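Local coordinates for major capsid protein (Paramecium bursaria Chlorella virus 1, PDB 5TIP), which self-assembles as trimers into the large icosahedral, glycosylated capsid of this virus, about 190 nm across, at residues V311-I317 / T377-K383; T304-A310 / V345-Y351; Y33-A37 / I208-E214. All coordinates share one frame. Numbering follows the deposited sequence.

Interaction 1. Residues V311-I317 / T377-K383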
# COMPACT_ATOMS: atom_id res chain seq x y z
N VAL A 311 10.27 20.81 15.87
CA VAL A 311 11.02 21.55 16.88
C VAL A 311 12.31 20.84 17.26
O VAL A 311 13.29 21.49 17.66
CB VAL A 311 10.13 21.81 18.12
CG1 VAL A 311 9.84 20.51 18.86
CG2 VAL A 311 10.77 22.85 19.03
N LEU A 312 12.34 19.52 17.14
CA LEU A 312 13.49 18.74 17.59
C LEU A 312 14.64 18.86 16.59
O LEU A 312 14.47 18.58 15.40
CB LEU A 312 13.10 17.28 17.80
CG LEU A 312 14.20 16.39 18.38
CD1 LEU A 312 14.67 16.90 19.74
CD2 LEU A 312 13.75 14.94 18.47
N ASP A 313 15.80 19.28 17.08
CA ASP A 313 16.99 19.38 16.23
C ASP A 313 17.78 18.08 16.19
O ASP A 313 18.11 17.59 15.11
CB ASP A 313 17.90 20.51 16.72
CG ASP A 313 19.18 20.61 15.91
OD1 ASP A 313 19.10 20.61 14.67
OD2 ASP A 313 20.27 20.66 16.52
N SER A 314 18.10 17.51 17.35
CA SER A 314 18.84 16.26 17.41
C SER A 314 18.43 15.50 18.66
O SER A 314 17.83 16.06 19.58
CB SER A 314 20.36 16.51 17.41
OG SER A 314 20.76 17.25 18.55
N ALA A 315 18.75 14.21 18.68
CA ALA A 315 18.38 13.37 19.81
C ALA A 315 19.27 12.14 19.86
O ALA A 315 19.79 11.69 18.84
CB ALA A 315 16.91 12.96 19.74
N LYS A 316 19.42 11.61 21.07
CA LYS A 316 20.09 10.34 21.29
C LYS A 316 19.57 9.75 22.59
O LYS A 316 19.02 10.46 23.44
CB LYS A 316 21.62 10.49 21.35
CG LYS A 316 22.13 11.16 22.62
CD LYS A 316 23.65 11.20 22.66
CE LYS A 316 24.14 11.99 23.87
NZ LYS A 316 25.63 12.10 23.88
N ILE A 317 19.75 8.44 22.74
CA ILE A 317 19.33 7.72 23.94
C ILE A 317 20.58 7.28 24.69
O ILE A 317 21.54 6.79 24.08
CB ILE A 317 18.44 6.52 23.60
CG1 ILE A 317 17.18 6.98 22.87
CG2 ILE A 317 18.06 5.76 24.87
CD1 ILE A 317 16.30 5.84 22.41
N THR A 377 17.81 7.30 29.30
CA THR A 377 17.58 8.73 29.17
C THR A 377 17.49 9.12 27.70
O THR A 377 18.28 8.65 26.88
CB THR A 377 18.70 9.53 29.86
OG1 THR A 377 18.77 9.16 31.24
CG2 THR A 377 18.44 11.02 29.76
N LEU A 378 16.53 9.98 27.39
CA LEU A 378 16.38 10.56 26.06
C LEU A 378 16.97 11.97 26.08
O LEU A 378 16.37 12.88 26.66
CB LEU A 378 14.92 10.57 25.63
CG LEU A 378 14.62 11.21 24.27
CD1 LEU A 378 15.26 10.41 23.15
CD2 LEU A 378 13.12 11.34 24.06
N SER A 379 18.13 12.14 25.46
CA SER A 379 18.80 13.43 25.41
C SER A 379 18.31 14.19 24.19
O SER A 379 18.47 13.72 23.05
CB SER A 379 20.32 13.26 25.37
OG SER A 379 20.97 14.51 25.39
N LEU A 380 17.73 15.37 24.41
CA LEU A 380 17.11 16.15 23.35
C LEU A 380 17.83 17.47 23.17
O LEU A 380 18.42 18.01 24.11
CB LEU A 380 15.63 16.42 23.66
CG LEU A 380 14.71 15.21 23.82
CD1 LEU A 380 13.32 15.66 24.22
CD2 LEU A 380 14.67 14.41 22.53
N THR A 381 17.79 17.98 21.94
CA THR A 381 18.29 19.31 21.62
C THR A 381 17.32 19.95 20.63
O THR A 381 17.02 19.36 19.59
CB THR A 381 19.70 19.27 21.02
OG1 THR A 381 20.61 18.73 21.99
CG2 THR A 381 20.16 20.67 20.63
N TYR A 382 16.83 21.14 20.97
CA TYR A 382 15.81 21.80 20.18
C TYR A 382 16.42 22.80 19.22
O TYR A 382 17.53 23.31 19.43
CB TYR A 382 14.80 22.51 21.09
CG TYR A 382 14.15 21.58 22.09
CD1 TYR A 382 13.13 20.72 21.70
CD2 TYR A 382 14.55 21.56 23.42
CE1 TYR A 382 12.54 19.87 22.61
CE2 TYR A 382 13.96 20.72 24.33
CZ TYR A 382 12.95 19.87 23.92
OH TYR A 382 12.36 19.02 24.83
N LYS A 383 15.69 23.08 18.14
CA LYS A 383 16.09 24.12 17.21
C LYS A 383 15.91 25.49 17.85
O LYS A 383 15.21 25.65 18.86
CB LYS A 383 15.28 24.03 15.92
CG LYS A 383 15.38 22.69 15.21
CD LYS A 383 14.49 22.67 13.98
CE LYS A 383 14.51 21.31 13.31
NZ LYS A 383 13.57 21.27 12.15
O HOH W 1 21.30 15.82 21.19
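This is an antiparallel strand pairing between 311-317 and 377-383, inside the second of the two jelly-roll domains expected for this double jelly-roll capsid family. From S314 onward the ladder is regular: T381 N gives a 3.0 Å bond to S314 O, K316 N one of 3.0 Å to S379 O, and S379 N one of 2.8 Å to K316 O. On the N-terminal side of S314 lies a classic beta bulge: T381 O accepts from both D313 N (2.8 Å) and S314 N (3.1 Å), so the register slips by one residue, and L312 pairs with Y382. Beyond it, K383 N donates to V311 O at 2.9 Å. A315, I317, L378 and L380 share one face; A315 CB lies 3.9 Å from L380 CD2, and I317 CG1 3.9 Å from L378 CD1. L312 CD1 also meets L380 CD2 at 3.7 Å, and F265 of strand 257-266 packs on L312 and L380. The other face carries S314, K316, S379 and T381, where one water joins S314 OG to T381 OG1 at 3.1 Å each, and K316 forms a salt bridge with D323. The chemistry is thus that of a two-faced sheet, aliphatic on the buried side and polar on the other.

Interaction 2. Residues T304-A310 / V345-Y351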
# COMPACT_ATOMS: atom_id res chain seq x y z
N THR A 304 1.32 18.09 9.11
CA THR A 304 2.18 18.58 8.04
C THR A 304 3.34 17.61 7.87
O THR A 304 3.67 16.84 8.78
CB THR A 304 2.70 19.99 8.32
OG1 THR A 304 3.38 20.49 7.16
CG2 THR A 304 3.67 19.98 9.48
N TYR A 305 3.97 17.68 6.70
CA TYR A 305 5.19 16.94 6.42
C TYR A 305 6.41 17.84 6.40
O TYR A 305 7.52 17.36 6.15
CB TYR A 305 5.07 16.19 5.09
CG TYR A 305 4.03 15.09 5.11
CD1 TYR A 305 4.24 13.93 5.84
CD2 TYR A 305 2.85 15.21 4.39
CE1 TYR A 305 3.30 12.92 5.87
CE2 TYR A 305 1.90 14.20 4.41
CZ TYR A 305 2.13 13.06 5.15
OH TYR A 305 1.19 12.05 5.18
N ASN A 306 6.24 19.13 6.67
CA ASN A 306 7.33 20.10 6.60
C ASN A 306 8.20 19.96 7.84
O ASN A 306 7.77 20.29 8.95
CB ASN A 306 6.77 21.51 6.47
CG ASN A 306 7.80 22.50 5.97
OD1 ASN A 306 9.00 22.27 6.10
ND2 ASN A 306 7.33 23.60 5.40
N GLU A 307 9.42 19.46 7.65
CA GLU A 307 10.35 19.32 8.77
C GLU A 307 10.74 20.68 9.34
O GLU A 307 11.07 20.78 10.53
CB GLU A 307 11.59 18.54 8.32
CG GLU A 307 12.73 18.53 9.32
CD GLU A 307 12.36 17.89 10.64
OE1 GLU A 307 11.45 17.03 10.66
OE2 GLU A 307 12.98 18.25 11.67
N GLN A 308 10.68 21.74 8.52
CA GLN A 308 11.05 23.07 8.99
C GLN A 308 10.18 23.52 10.16
O GLN A 308 10.61 24.37 10.95
CB GLN A 308 10.95 24.07 7.84
CG GLN A 308 11.57 25.42 8.14
CD GLN A 308 13.08 25.38 8.10
OE1 GLN A 308 13.68 25.25 7.03
NE2 GLN A 308 13.71 25.47 9.27
N LEU A 309 8.97 22.98 10.29
CA LEU A 309 8.06 23.35 11.36
C LEU A 309 8.15 22.42 12.57
O LEU A 309 7.45 22.65 13.56
CB LEU A 309 6.61 23.37 10.85
CG LEU A 309 6.33 24.32 9.68
CD1 LEU A 309 4.87 24.24 9.26
CD2 LEU A 309 6.70 25.75 10.05
N ALA A 310 8.99 21.39 12.52
CA ALA A 310 9.24 20.56 13.69
C ALA A 310 10.26 21.22 14.61
O ALA A 310 11.03 22.09 14.19
CB ALA A 310 9.71 19.17 13.27
N VAL A 345 4.71 6.78 5.46
CA VAL A 345 5.18 8.15 5.58
C VAL A 345 4.63 8.72 6.88
O VAL A 345 3.46 8.51 7.22
CB VAL A 345 4.77 9.03 4.37
CG1 VAL A 345 3.27 9.24 4.31
CG2 VAL A 345 5.50 10.36 4.41
N THR A 346 5.49 9.40 7.64
CA THR A 346 5.13 9.91 8.94
C THR A 346 5.18 11.43 8.92
O THR A 346 6.19 12.01 8.51
CB THR A 346 6.08 9.37 10.03
OG1 THR A 346 5.93 7.95 10.13
CG2 THR A 346 5.77 10.01 11.37
N PRO A 347 4.11 12.11 9.35
CA PRO A 347 4.13 13.57 9.36
C PRO A 347 5.18 14.10 10.32
O PRO A 347 5.57 13.44 11.28
CB PRO A 347 2.71 13.94 9.81
CG PRO A 347 2.22 12.74 10.54
CD PRO A 347 2.83 11.57 9.84
N ALA A 348 5.64 15.32 10.04
CA ALA A 348 6.65 15.94 10.89
C ALA A 348 6.13 16.10 12.31
O ALA A 348 4.93 16.30 12.54
CB ALA A 348 7.05 17.30 10.31
N GLY A 349 7.04 16.02 13.27
CA GLY A 349 6.70 16.14 14.67
C GLY A 349 6.46 14.83 15.38
O GLY A 349 6.29 14.83 16.61
N VAL A 350 6.43 13.71 14.66
CA VAL A 350 6.30 12.38 15.25
C VAL A 350 7.59 11.63 14.99
O VAL A 350 8.07 11.57 13.85
CB VAL A 350 5.09 11.63 14.67
CG1 VAL A 350 4.94 10.27 15.34
CG2 VAL A 350 3.82 12.45 14.82
N TYR A 351 8.16 11.05 16.05
CA TYR A 351 9.47 10.44 15.98
C TYR A 351 9.41 9.00 16.48
O TYR A 351 8.56 8.64 17.29
CB TYR A 351 10.49 11.24 16.80
CG TYR A 351 10.50 12.71 16.47
CD1 TYR A 351 11.28 13.21 15.44
CD2 TYR A 351 9.71 13.61 17.18
CE1 TYR A 351 11.29 14.55 15.13
CE2 TYR A 351 9.71 14.96 16.87
CZ TYR A 351 10.50 15.42 15.85
OH TYR A 351 10.50 16.76 15.54
O HOH W 2 2.44 17.04 11.95
O HOH W 3 12.48 17.51 14.34
O HOH W 4 9.84 15.58 12.35
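The ring of Y305 packs against V345 and P347, with CE1 3.7 Å from V345 CG2 and CD1 3.5 Å from P347 CA. Y126 of a second subunit meets the same tyrosine edge-to-face, so this end of the contact lies at the trimer interface. Next to it, A348 N donates to T304 O at 2.8 Å, and water 2 bridges T304 N (3.2 Å) and A348 O (2.7 Å). Residues 304-310 belong to the loop between strands 257-266 and 312-319, shaped by an ST turn (T304 OG1 accepting from N306 N, 3.2 Å) and an Asx turn (N306 OD1 accepting from Q308 N, 3.0 Å). Across from them, P347-V350 forms a type II turn leading into strand 350-354, with G349 at its positive-phi position. A348 CB points into the loop, 3.4 Å from N306 O. E307, salt-bridged to K383, reaches the turn through water: water 4 links its OE1 (2.7 Å) to G349 N (3.0 Å), while water 3 lies 2.8 Å from its OE2 and 2.4 Å from Y351 OH.

Interaction 3. Residues Y33-A37 / I208-E214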
# COMPACT_ATOMS: atom_id res chain seq x y z
N TYR A 33 -8.67 -25.33 8.16
CA TYR A 33 -8.74 -24.64 9.43
C TYR A 33 -9.91 -25.17 10.25
O TYR A 33 -10.69 -26.01 9.79
CB TYR A 33 -8.86 -23.13 9.22
CG TYR A 33 -10.02 -22.74 8.32
CD1 TYR A 33 -9.88 -22.72 6.94
CD2 TYR A 33 -11.25 -22.38 8.85
CE1 TYR A 33 -10.93 -22.37 6.12
CE2 TYR A 33 -12.31 -22.02 8.04
CZ TYR A 33 -12.14 -22.02 6.67
OH TYR A 33 -13.19 -21.66 5.86
N THR A 34 -10.03 -24.68 11.48
CA THR A 34 -11.15 -25.05 12.34
C THR A 34 -12.37 -24.22 11.98
O THR A 34 -12.28 -23.01 11.77
CB THR A 34 -10.79 -24.85 13.81
OG1 THR A 34 -10.37 -23.49 14.02
CG2 THR A 34 -9.67 -25.78 14.22
N ASN A 35 -13.53 -24.88 11.92
CA ASN A 35 -14.76 -24.19 11.59
C ASN A 35 -15.11 -23.17 12.67
O ASN A 35 -14.95 -23.43 13.87
CB ASN A 35 -15.90 -25.20 11.43
CG ASN A 35 -17.18 -24.56 10.93
OD1 ASN A 35 -17.15 -23.52 10.27
ND2 ASN A 35 -18.31 -25.18 11.23
N PHE A 36 -15.59 -22.01 12.25
CA PHE A 36 -15.94 -20.94 13.17
C PHE A 36 -16.99 -20.04 12.52
O PHE A 36 -17.36 -20.23 11.36
CB PHE A 36 -14.71 -20.13 13.59
CG PHE A 36 -14.13 -19.29 12.49
CD1 PHE A 36 -13.23 -19.84 11.59
CD2 PHE A 36 -14.48 -17.96 12.35
CE1 PHE A 36 -12.69 -19.07 10.57
CE2 PHE A 36 -13.95 -17.19 11.33
CZ PHE A 36 -13.05 -17.75 10.45
N ALA A 37 -17.46 -19.06 13.28
CA ALA A 37 -18.39 -18.06 12.78
C ALA A 37 -18.17 -16.77 13.56
O ALA A 37 -17.81 -16.80 14.74
CB ALA A 37 -19.84 -18.52 12.90
N ILE A 208 -16.41 -14.71 18.26
CA ILE A 208 -16.07 -15.91 17.49
C ILE A 208 -16.80 -17.09 18.11
O ILE A 208 -16.67 -17.35 19.31
CB ILE A 208 -14.56 -16.16 17.45
CG1 ILE A 208 -13.81 -14.92 16.95
CG2 ILE A 208 -14.24 -17.36 16.58
CD1 ILE A 208 -14.11 -14.57 15.51
N PHE A 209 -17.58 -17.80 17.30
CA PHE A 209 -18.28 -19.00 17.72
C PHE A 209 -17.52 -20.21 17.19
O PHE A 209 -17.34 -20.36 15.98
CB PHE A 209 -19.72 -19.00 17.23
CG PHE A 209 -20.54 -17.86 17.76
CD1 PHE A 209 -20.51 -16.62 17.15
CD2 PHE A 209 -21.33 -18.03 18.88
CE1 PHE A 209 -21.26 -15.57 17.65
CE2 PHE A 209 -22.08 -16.98 19.38
CZ PHE A 209 -22.04 -15.75 18.76
N LEU A 210 -17.08 -21.08 18.10
CA LEU A 210 -16.21 -22.20 17.78
C LEU A 210 -16.99 -23.51 17.73
O LEU A 210 -18.07 -23.65 18.31
CB LEU A 210 -15.07 -22.31 18.79
CG LEU A 210 -14.12 -21.12 18.85
CD1 LEU A 210 -13.13 -21.27 20.00
CD2 LEU A 210 -13.38 -20.95 17.53
N ASP A 211 -16.42 -24.48 17.01
CA ASP A 211 -16.98 -25.82 16.91
C ASP A 211 -16.73 -26.60 18.20
O ASP A 211 -15.99 -26.17 19.08
CB ASP A 211 -16.39 -26.55 15.71
CG ASP A 211 -17.37 -27.52 15.07
OD1 ASP A 211 -18.20 -28.09 15.81
OD2 ASP A 211 -17.32 -27.70 13.84
N THR A 212 -17.37 -27.77 18.30
CA THR A 212 -17.43 -28.49 19.57
C THR A 212 -16.04 -28.85 20.08
O THR A 212 -15.73 -28.65 21.26
CB THR A 212 -18.27 -29.76 19.40
OG1 THR A 212 -19.56 -29.40 18.88
CG2 THR A 212 -18.44 -30.47 20.74
N GLN A 213 -15.18 -29.39 19.22
CA GLN A 213 -13.87 -29.87 19.67
C GLN A 213 -13.00 -28.71 20.14
O GLN A 213 -12.45 -28.75 21.25
CB GLN A 213 -13.17 -30.65 18.56
CG GLN A 213 -13.73 -32.05 18.33
CD GLN A 213 -12.83 -32.87 17.43
OE1 GLN A 213 -11.91 -32.35 16.81
NE2 GLN A 213 -13.09 -34.17 17.36
N GLU A 214 -12.85 -27.68 19.31
CA GLU A 214 -12.02 -26.55 19.70
C GLU A 214 -12.62 -25.80 20.88
O GLU A 214 -11.90 -25.14 21.63
CB GLU A 214 -11.83 -25.61 18.51
CG GLU A 214 -10.64 -24.68 18.62
CD GLU A 214 -10.52 -23.76 17.42
OE1 GLU A 214 -11.53 -23.58 16.70
OE2 GLU A 214 -9.42 -23.22 17.19
O HOH W 5 -13.57 -24.86 15.82
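Y33 opens the segment without touching 208-214; its ring meets F25 of a second subunit instead. T34 makes the first link, its OG1 donating to E214 OE1 at 2.9 Å, while E214 OE2 is hydrogen-bonded to T24 of that second subunit. At N35 a water fills the gap between the backbones: it donates to N35 O (2.8 Å) and E214 OE1 (2.6 Å) and accepts from D211 N (3.1 Å). On this side the two chains part, 208-210 running through D211 into helix 212-220. Pairing begins with F36, opposite L210 in a non-hydrogen-bonded pair. Its CB packs 4.1 Å from I208 CG2 and 4.2 Å from L210 CD2, its CA makes a CA-H...O contact of 3.2 Å with F209 O, and its ring meets F26 of the second subunit edge-to-face. A37 follows as a hydrogen-bonded pair with F209: A37 N to F209 O is 3.0 Å, and F209 N to A37 O is 2.8 Å. Strand 36-42 continues alongside, I38 touching I208 and E39 touching F209. Antiparallel pairing of an early strand, 36-42, with a late one, 200-210, is typical of a viral jelly roll, here the N-terminal one of the double jelly-roll fold.

In the fold
Interaction 3 comes first along the chain, on paired strands 36-42 and 200-210 of the N-terminal jelly roll; interactions 1 and 2 lie in the C-terminal one, across the chain's centre, with centres about 51 and 46 Å from that of interaction 3. Their own centres are about 15 Å apart, and they cross in sequence: 304-310 runs directly into 311-317, on strand 312-319, which pairs with 376-387, while 345-351 enters strand 350-354, which pairs with 257-266 of another sheet. A salt bridge from K383 NZ to E307 OE2 (3.1 Å) joins them. Interactions 2 and 3 both reach a second subunit, and interaction 3 a third as well, so both jelly rolls contribute to trimer contacts.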